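Local coordinates for protein thiamin pyrophosphokinase (Geobacillus thermodenitrificans, PDB 3K94) that probably transfers a pyrophosphate group from ATP to thiamin, making thiamin diphosphate, the cofactor form of vitamin B1, at residues L133-P138 with I203-R208. Residues are numbered along the deposited sequence; the frame is centred on the assembly and turned at random.
Sequences LTVHLP and ILMMIR
Ile-203 lies side by side with Leu-137, its CG1 4.0 Å from Leu-137 CD2, while its CG2 rests near the carbonyl oxygen of His-136. Leu-204 forms a hydrogen-bonded pair with His-136: its N-H reaches His-136 O nearly straight, whereas the return bond from His-136 N to Leu-204 O, though 2.8 Å long, is more bent (133°). The same Leu-204 O also sits at the edge of the imidazole, near the ring plane. Selenomethionine Met-205 opposes Val-135 in a non-hydrogen-bonded pair on the other face. Its CG lies 3.6 Å from Thr-134 O, and its SE is 4.0 Å from Leu-133 CD1. Met-206 pairs with Thr-134 through two backbone bonds, and a water held by Thr-134 OG1 donates to Met-206 O, giving that carbonyl a second partner. The bend at the end of the Met-206 chain (chi3 56°) brings CE within 3.7 Å of Thr-134 OG1 and 4.0 Å of His-136 CE1, on the side of the sheet that carries Thr-134 and His-136, where Phe-197 also meets the imidazole edge-to-face. Ile-207 faces Leu-133, CG1 approaching Leu-133 CG at 3.8 Å, with Phe-110 of the second subunit packing on both residues and on Met-205. An alanine in place of Leu-133 would probably open a gap between Met-205 SE and the Ile-207 side chain and weaken the packing against that phenylalanine. With strands at 158°, this is a regular antiparallel ladder joining strand 131-136, which lies between strands 125-128 and 204-209 in the large mixed sheet, to the latter, both in the antiparallel portion that follows the parallel strands, as suits the two-domain thiamin pyrophosphokinase fold, here with one face meeting the partner subunit.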
loop_
_atom_site.group_PDB
_atom_site.type_symbol
_atom_site.label_atom_id
_atom_site.label_comp_id
_atom_site.label_asym_id
_atom_site.label_seq_id
_atom_site.Cartn_x
_atom_site.Cartn_y
_atom_site.Cartn_z
ATOM N N LEU B 133 0.346 9.750 -3.480
ATOM C CA LEU B 133 1.622 9.054 -3.435
ATOM C C LEU B 133 2.382 9.354 -4.711
ATOM O O LEU B 133 1.808 9.342 -5.801
ATOM C CB LEU B 133 1.403 7.541 -3.229
ATOM C CG LEU B 133 2.611 6.601 -3.114
ATOM C CD1 LEU B 133 2.192 5.303 -2.453
ATOM C CD2 LEU B 133 3.221 6.321 -4.493
ATOM N N THR B 134 3.665 9.671 -4.554
ATOM C CA THR B 134 4.532 10.029 -5.661
ATOM C C THR B 134 5.932 9.473 -5.416
ATOM O O THR B 134 6.335 9.252 -4.270
ATOM C CB THR B 134 4.643 11.568 -5.849
ATOM O OG1 THR B 134 5.068 12.192 -4.622
ATOM C CG2 THR B 134 3.317 12.167 -6.285
ATOM N N VAL B 135 6.673 9.246 -6.497
ATOM C CA VAL B 135 8.070 8.827 -6.390
ATOM C C VAL B 135 8.932 9.809 -7.177
ATOM O O VAL B 135 8.469 10.401 -8.154
ATOM C CB VAL B 135 8.284 7.374 -6.889
ATOM C CG1 VAL B 135 7.395 6.397 -6.102
ATOM C CG2 VAL B 135 7.996 7.283 -8.364
ATOM N N HIS B 136 10.179 9.981 -6.756
ATOM C CA HIS B 136 11.006 11.064 -7.286
ATOM C C HIS B 136 12.459 10.670 -7.530
ATOM O O HIS B 136 13.055 9.910 -6.756
ATOM C CB HIS B 136 10.977 12.261 -6.328
ATOM C CG HIS B 136 9.610 12.822 -6.112
ATOM N ND1 HIS B 136 8.811 12.452 -5.051
ATOM C CD2 HIS B 136 8.889 13.711 -6.834
ATOM C CE1 HIS B 136 7.659 13.096 -5.124
ATOM N NE2 HIS B 136 7.677 13.857 -6.204
ATOM N N LEU B 137 13.027 11.235 -8.590
ATOM C CA LEU B 137 14.453 11.133 -8.868
ATOM C C LEU B 137 15.138 12.371 -8.288
ATOM O O LEU B 137 14.463 13.309 -7.864
ATOM C CB LEU B 137 14.679 11.025 -10.381
ATOM C CG LEU B 137 13.981 9.811 -11.036
ATOM C CD1 LEU B 137 14.281 9.718 -12.530
ATOM C CD2 LEU B 137 14.350 8.486 -10.344
ATOM N N PRO B 138 16.482 12.385 -8.255
ATOM C CA PRO B 138 17.142 13.550 -7.654
ATOM C C PRO B 138 16.714 14.878 -8.279
ATOM O O PRO B 138 16.419 14.969 -9.479
ATOM C CB PRO B 138 18.631 13.274 -7.900
ATOM C CG PRO B 138 18.720 11.768 -7.913
ATOM C CD PRO B 138 17.444 11.321 -8.602
ATOM N N ILE B 203 16.430 7.381 -5.076
ATOM C CA ILE B 203 15.028 7.413 -5.471
ATOM C C ILE B 203 14.155 7.442 -4.231
ATOM O O ILE B 203 14.290 6.592 -3.355
ATOM C CB ILE B 203 14.639 6.178 -6.294
ATOM C CG1 ILE B 203 15.587 5.991 -7.479
ATOM C CG2 ILE B 203 13.190 6.286 -6.783
ATOM C CD1 ILE B 203 15.182 4.850 -8.372
ATOM N N LEU B 204 13.239 8.397 -4.162
ATOM C CA LEU B 204 12.536 8.656 -2.912
ATOM C C LEU B 204 11.030 8.716 -3.089
ATOM O O LEU B 204 10.526 9.346 -4.025
ATOM C CB LEU B 204 13.022 9.971 -2.312
ATOM C CG LEU B 204 12.462 10.365 -0.951
ATOM C CD1 LEU B 204 13.171 9.564 0.132
ATOM C CD2 LEU B 204 12.644 11.855 -0.706
HETATM N N MSE B 205 10.311 8.077 -2.174
HETATM C CA MSE B 205 8.860 8.104 -2.205
HETATM C C MSE B 205 8.309 9.128 -1.232
HETATM O O MSE B 205 8.733 9.184 -0.082
HETATM C CB MSE B 205 8.297 6.718 -1.876
HETATM C CG MSE B 205 6.786 6.688 -1.794
HETATM SE SE MSE B 205 6.036 4.894 -1.459
HETATM C CE MSE B 205 7.183 4.336 0.008
HETATM N N MSE B 206 7.363 9.943 -1.690
HETATM C CA MSE B 206 6.630 10.810 -0.774
HETATM C C MSE B 206 5.161 10.430 -0.683
HETATM O O MSE B 206 4.507 10.226 -1.695
HETATM C CB MSE B 206 6.738 12.286 -1.161
HETATM C CG MSE B 206 5.922 13.189 -0.222
HETATM SE SE MSE B 206 6.017 15.128 -0.599
HETATM C CE MSE B 206 5.439 15.133 -2.481
ATOM N N ILE B 207 4.650 10.332 0.539
ATOM C CA ILE B 207 3.219 10.184 0.734
ATOM C C ILE B 207 2.684 11.325 1.592
ATOM O O ILE B 207 3.177 11.564 2.690
ATOM C CB ILE B 207 2.864 8.829 1.366
ATOM C CG1 ILE B 207 3.274 7.688 0.428
ATOM C CG2 ILE B 207 1.363 8.769 1.661
ATOM C CD1 ILE B 207 3.347 6.312 1.108
ATOM N N ARG B 208 1.707 12.053 1.061
ATOM C CA ARG B 208 0.992 13.058 1.836
ATOM C C ARG B 208 -0.362 12.472 2.118
ATOM O O ARG B 208 -1.031 11.979 1.214
ATOM C CB ARG B 208 0.852 14.382 1.071
ATOM C CG ARG B 208 2.171 15.029 0.673
ATOM C CD ARG B 208 1.942 16.339 -0.089
ATOM N NE ARG B 208 1.510 17.417 0.800
ATOM C CZ ARG B 208 1.269 18.676 0.426
ATOM N NH1 ARG B 208 1.411 19.060 -0.840
ATOM N NH2 ARG B 208 0.872 19.555 1.331
HETATM O O HOH W 1 3.021 12.818 -2.868
#